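Local coordinates for putative uncharacterized protein (Mycobacterium tuberculosis, PDB 2Z99), which is a winged helix protein, the ScpB subunit of the segregation and condensation complex, that probably takes part in chromosome partition during cell division, at residues A[51-54]-A[55-59]; A[106-109]-A[110-114]. All coordinates share one frame; numbering follows the deposited sequence.

Contact 1 of 2, residues A[51-54]-A[55-59]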
loop_
_atom_site.group_PDB
_atom_site.type_symbol
_atom_site.label_atom_id
_atom_site.label_comp_id
_atom_site.label_asym_id
_atom_site.label_seq_id
_atom_site.Cartn_x
_atom_site.Cartn_y
_atom_site.Cartn_z
ATOM N N LEU A 51 -3.111 -13.627 -14.801
ATOM C CA LEU A 51 -2.472 -12.360 -14.492
ATOM C C LEU A 51 -2.077 -11.652 -15.776
ATOM O O LEU A 51 -2.203 -10.427 -15.881
ATOM C CB LEU A 51 -1.255 -12.603 -13.601
ATOM C CG LEU A 51 -1.576 -13.053 -12.168
ATOM C CD1 LEU A 51 -0.363 -13.692 -11.533
ATOM C CD2 LEU A 51 -2.041 -11.852 -11.344
ATOM N N GLN A 52 -1.624 -12.414 -16.765
ATOM C CA GLN A 52 -1.221 -11.807 -18.025
ATOM C C GLN A 52 -2.438 -11.380 -18.834
ATOM O O GLN A 52 -2.359 -10.481 -19.673
ATOM C CB GLN A 52 -0.352 -12.770 -18.830
ATOM C CG GLN A 52 1.107 -12.328 -18.931
ATOM C CD GLN A 52 1.273 -10.975 -19.619
ATOM O OE1 GLN A 52 0.926 -10.812 -20.794
ATOM N NE2 GLN A 52 1.801 -9.996 -18.885
ATOM N N LEU A 53 -3.572 -12.022 -18.583
ATOM C CA LEU A 53 -4.791 -11.649 -19.288
ATOM C C LEU A 53 -5.367 -10.393 -18.610
ATOM O O LEU A 53 -5.842 -9.468 -19.284
ATOM C CB LEU A 53 -5.803 -12.795 -19.259
ATOM C CG LEU A 53 -7.167 -12.433 -19.862
ATOM C CD1 LEU A 53 -6.977 -11.908 -21.271
ATOM C CD2 LEU A 53 -8.083 -13.648 -19.849
ATOM N N MET A 54 -5.317 -10.362 -17.280
ATOM C CA MET A 54 -5.785 -9.194 -16.534
ATOM C C MET A 54 -4.876 -8.012 -16.869
ATOM O O MET A 54 -5.335 -6.881 -16.972
ATOM C CB MET A 54 -5.740 -9.465 -15.031
ATOM C CG MET A 54 -6.673 -10.564 -14.592
ATOM S SD MET A 54 -6.438 -11.021 -12.883
ATOM C CE MET A 54 -6.716 -9.371 -12.087
ATOM N N ALA A 55 -3.580 -8.267 -17.047
ATOM C CA ALA A 55 -2.664 -7.184 -17.394
ATOM C C ALA A 55 -2.962 -6.734 -18.811
ATOM O O ALA A 55 -2.853 -5.552 -19.120
ATOM C CB ALA A 55 -1.209 -7.640 -17.286
ATOM N N ASP A 56 -3.335 -7.673 -19.679
ATOM C CA ASP A 56 -3.664 -7.317 -21.060
ATOM C C ASP A 56 -4.923 -6.454 -21.133
ATOM O O ASP A 56 -4.991 -5.497 -21.908
ATOM C CB ASP A 56 -3.888 -8.567 -21.917
ATOM C CG ASP A 56 -2.596 -9.284 -22.277
ATOM O OD1 ASP A 56 -1.524 -8.632 -22.322
ATOM O OD2 ASP A 56 -2.666 -10.509 -22.541
ATOM N N GLU A 57 -5.932 -6.808 -20.340
ATOM C CA GLU A 57 -7.181 -6.047 -20.325
ATOM C C GLU A 57 -6.954 -4.614 -19.829
ATOM O O GLU A 57 -7.442 -3.659 -20.435
ATOM C CB GLU A 57 -8.200 -6.727 -19.411
ATOM C CG GLU A 57 -8.492 -8.162 -19.751
ATOM C CD GLU A 57 -9.235 -8.880 -18.636
ATOM O OE1 GLU A 57 -9.650 -8.212 -17.666
ATOM O OE2 GLU A 57 -9.408 -10.115 -18.733
ATOM N N LEU A 58 -6.221 -4.472 -18.724
ATOM C CA LEU A 58 -5.939 -3.156 -18.147
ATOM C C LEU A 58 -5.233 -2.235 -19.123
ATOM O O LEU A 58 -5.602 -1.070 -19.255
ATOM C CB LEU A 58 -5.104 -3.301 -16.872
ATOM C CG LEU A 58 -5.905 -3.972 -15.746
ATOM C CD1 LEU A 58 -4.992 -4.353 -14.590
ATOM C CD2 LEU A 58 -7.026 -3.028 -15.293
ATOM N N THR A 59 -4.226 -2.738 -19.827
ATOM C CA THR A 59 -3.543 -1.867 -20.773
ATOM C C THR A 59 -4.351 -1.795 -22.047
ATOM O O THR A 59 -4.072 -1.003 -22.935
ATOM C CB THR A 59 -2.090 -2.327 -21.055
ATOM O OG1 THR A 59 -1.843 -2.339 -22.464
ATOM C CG2 THR A 59 -1.843 -3.661 -20.480
HETATM O O HOH W 1 -7.996 -6.712 -15.098
#
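The last turns of helix 44-60, in the N-terminal winged helix domain of ScpB, bring L53 against E57 and the carbonyl of L51 to the amide of A55. Three firm backbone bonds of the i to i+4 kind run along this piece: A55 N to L51 O at 2.8 Å, E57 N to L53 O at 2.9 Å, and L58 N to M54 O at 3.1 Å, the last close to straight at 167°.

On the outer side, L53 and E57 lie one turn apart. The CG of L53 is anti to its own backbone N (chi1 174°), whereas E57 holds its CG beside the backbone N and then runs out extended. The two chains slant across each other, and carboxylate oxygen OE2 of E57 comes to 3.4 Å from CG of L53, about equally far from its two methyl branches. Nearer the backbone, CG of E57 passes 3.0 Å from L53 O. A water donates to M54 O at 3.3 Å and, weakly, to E57 OE1, so that this carbonyl serves two donors, the water and the amide of L58.

The inward side is apolar. M54 sends its long, unbranched chain to L20 of helix 13-26 and L67 of strand 65-70; A55, which has only a methyl group, lets W74 and L67 come close. L58 also packs on L67, while the helical turn itself sets its CG 3.2 Å from M54 O.

The chemistry is thus that of an amphipathic helix: L51, M54 and A55 face inward, and the outer side is mainly polar, with L53 as the exception, offering E57 only aliphatic carbon. OE1 of E57 makes a long, weak ion pair with K17, which would probably ease its charge only slightly.

Contact 2 of 2, residues A[106-109]-A[110-114]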
loop_
_atom_site.group_PDB
_atom_site.type_symbol
_atom_site.label_atom_id
_atom_site.label_comp_id
_atom_site.label_asym_id
_atom_site.label_seq_id
_atom_site.Cartn_x
_atom_site.Cartn_y
_atom_site.Cartn_z
ATOM N N LEU A 106 -1.502 37.232 7.716
ATOM C CA LEU A 106 -1.469 37.378 6.268
ATOM C C LEU A 106 -2.322 38.600 5.960
ATOM O O LEU A 106 -1.929 39.465 5.181
ATOM C CB LEU A 106 -2.070 36.149 5.581
ATOM C CG LEU A 106 -1.660 35.836 4.136
ATOM C CD1 LEU A 106 -2.782 35.044 3.502
ATOM C CD2 LEU A 106 -1.400 37.098 3.329
ATOM N N ALA A 107 -3.488 38.661 6.597
ATOM C CA ALA A 107 -4.426 39.763 6.415
ATOM C C ALA A 107 -3.791 41.096 6.782
ATOM O O ALA A 107 -4.028 42.112 6.121
ATOM C CB ALA A 107 -5.664 39.535 7.254
ATOM N N VAL A 108 -2.987 41.098 7.839
ATOM C CA VAL A 108 -2.336 42.320 8.256
ATOM C C VAL A 108 -1.455 42.839 7.122
ATOM O O VAL A 108 -1.512 44.018 6.784
ATOM C CB VAL A 108 -1.492 42.094 9.540
ATOM C CG1 VAL A 108 -0.697 43.347 9.882
ATOM C CG2 VAL A 108 -2.404 41.741 10.687
ATOM N N VAL A 109 -0.652 41.958 6.530
ATOM C CA VAL A 109 0.224 42.351 5.432
ATOM C C VAL A 109 -0.605 42.771 4.241
ATOM O O VAL A 109 -0.294 43.752 3.575
ATOM C CB VAL A 109 1.144 41.200 4.975
ATOM C CG1 VAL A 109 1.817 41.566 3.661
ATOM C CG2 VAL A 109 2.201 40.923 6.036
ATOM N N ALA A 110 -1.668 42.020 3.980
ATOM C CA ALA A 110 -2.548 42.297 2.852
ATOM C C ALA A 110 -3.178 43.680 2.911
ATOM O O ALA A 110 -3.108 44.441 1.948
ATOM C CB ALA A 110 -3.637 41.240 2.777
ATOM N N TYR A 111 -3.786 43.999 4.049
ATOM C CA TYR A 111 -4.459 45.278 4.239
ATOM C C TYR A 111 -3.555 46.479 4.514
ATOM O O TYR A 111 -3.967 47.621 4.317
ATOM C CB TYR A 111 -5.497 45.136 5.353
ATOM C CG TYR A 111 -6.760 44.394 4.943
ATOM C CD1 TYR A 111 -7.777 45.046 4.240
ATOM C CD2 TYR A 111 -6.951 43.052 5.283
ATOM C CE1 TYR A 111 -8.962 44.384 3.888
ATOM C CE2 TYR A 111 -8.132 42.375 4.936
ATOM C CZ TYR A 111 -9.135 43.050 4.240
ATOM O OH TYR A 111 -10.311 42.404 3.917
ATOM N N ARG A 112 -2.335 46.239 4.978
ATOM C CA ARG A 112 -1.408 47.336 5.245
ATOM C C ARG A 112 -0.253 47.260 4.258
ATOM O O ARG A 112 0.721 48.005 4.359
ATOM C CB ARG A 112 -0.864 47.257 6.673
ATOM C CG ARG A 112 -1.826 47.685 7.769
ATOM C CD ARG A 112 -1.110 47.687 9.114
ATOM N NE ARG A 112 -1.841 48.414 10.151
ATOM C CZ ARG A 112 -3.004 48.025 10.664
ATOM N NH1 ARG A 112 -3.583 46.909 10.241
ATOM N NH2 ARG A 112 -3.590 48.753 11.605
ATOM N N GLN A 113 -0.403 46.353 3.297
ATOM C CA GLN A 113 0.578 46.085 2.252
ATOM C C GLN A 113 2.004 46.515 2.585
ATOM O O GLN A 113 2.669 45.824 3.351
ATOM C CB GLN A 113 0.120 46.681 0.930
ATOM C CG GLN A 113 0.691 45.950 -0.268
ATOM C CD GLN A 113 0.201 44.521 -0.350
ATOM O OE1 GLN A 113 -0.841 44.178 0.208
ATOM N NE2 GLN A 113 0.938 43.686 -1.065
ATOM N N PRO A 114 2.510 47.641 2.037
ATOM C CA PRO A 114 3.889 47.915 2.455
ATOM C C PRO A 114 3.924 47.999 3.973
ATOM O O PRO A 114 3.412 48.961 4.546
ATOM C CB PRO A 114 4.191 49.262 1.802
ATOM C CG PRO A 114 3.297 49.278 0.622
ATOM C CD PRO A 114 2.013 48.731 1.184
#
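A107 and Y111 lie one turn apart at the C-terminal end of helix 100-112, in the second winged helix domain of ScpB, where the chain leaves the helix for strand 115-116.

Backbone hydrogen bonds come first. A110 N gives its hydrogen to L106 O at 2.8 Å, and Y111 N meets A107 O in a nearly straight bond, 172° at the hydrogen. R112 N to V108 O, at 3.0 Å, is more bent, at 140°. The helical pattern then stops: Q113 has a positive phi, and P114, whose nitrogen carries no hydrogen, suits a place where the chain turns away.

Apolar contacts are slight and lie along the helix surface. The tyrosine ring turns back along the preceding turn because CG stands beside the backbone N (chi1 -76°), which sets one ring edge by A107. CD2 of Y111 approaches the methyl carbon CB of A107 at 4.2 Å, and the small alanine leaves room for a flat ring on this side. R112 starts the same way and extends from CG to NE, laying its aliphatic part beside V108, whose CG1 is 4.4 Å from CD of R112; V123 of helix 117-124 touches both residues. V109, branched at CB, and L106, branched at CG, are both apolar and suit the inward side, where they pack on I141 of strand 141-146. A110 has no more than a methyl group, which lets F161 of helix 159-165 and T157 of strand 153-157 come near.

One polar contact at a ring edge completes the account. The A107 carbonyl that accepts the amide of Y111 also lies at the edge of the Y111 ring, near its plane, with A107 O 3.2 Å from CD2 of Y111.

Both contacts are one-turn neighbours on a single helix, helix 44-60 for contact 1 and helix 100-112 for contact 2, and they sit on opposite sides of the chain's centre, about 56 Å apart between centres, so neither touches the other. Each is part buried, part surface, with an alanine that lets bulky neighbours approach. Contact 1 is packed on a two-stranded sheet and helix 13-26, and its outer side carries carboxylates and a water. Contact 2 meets a three-stranded sheet and two later helices; its outer side carries an aromatic ring and an arginine, and it includes the break from helix at Q113.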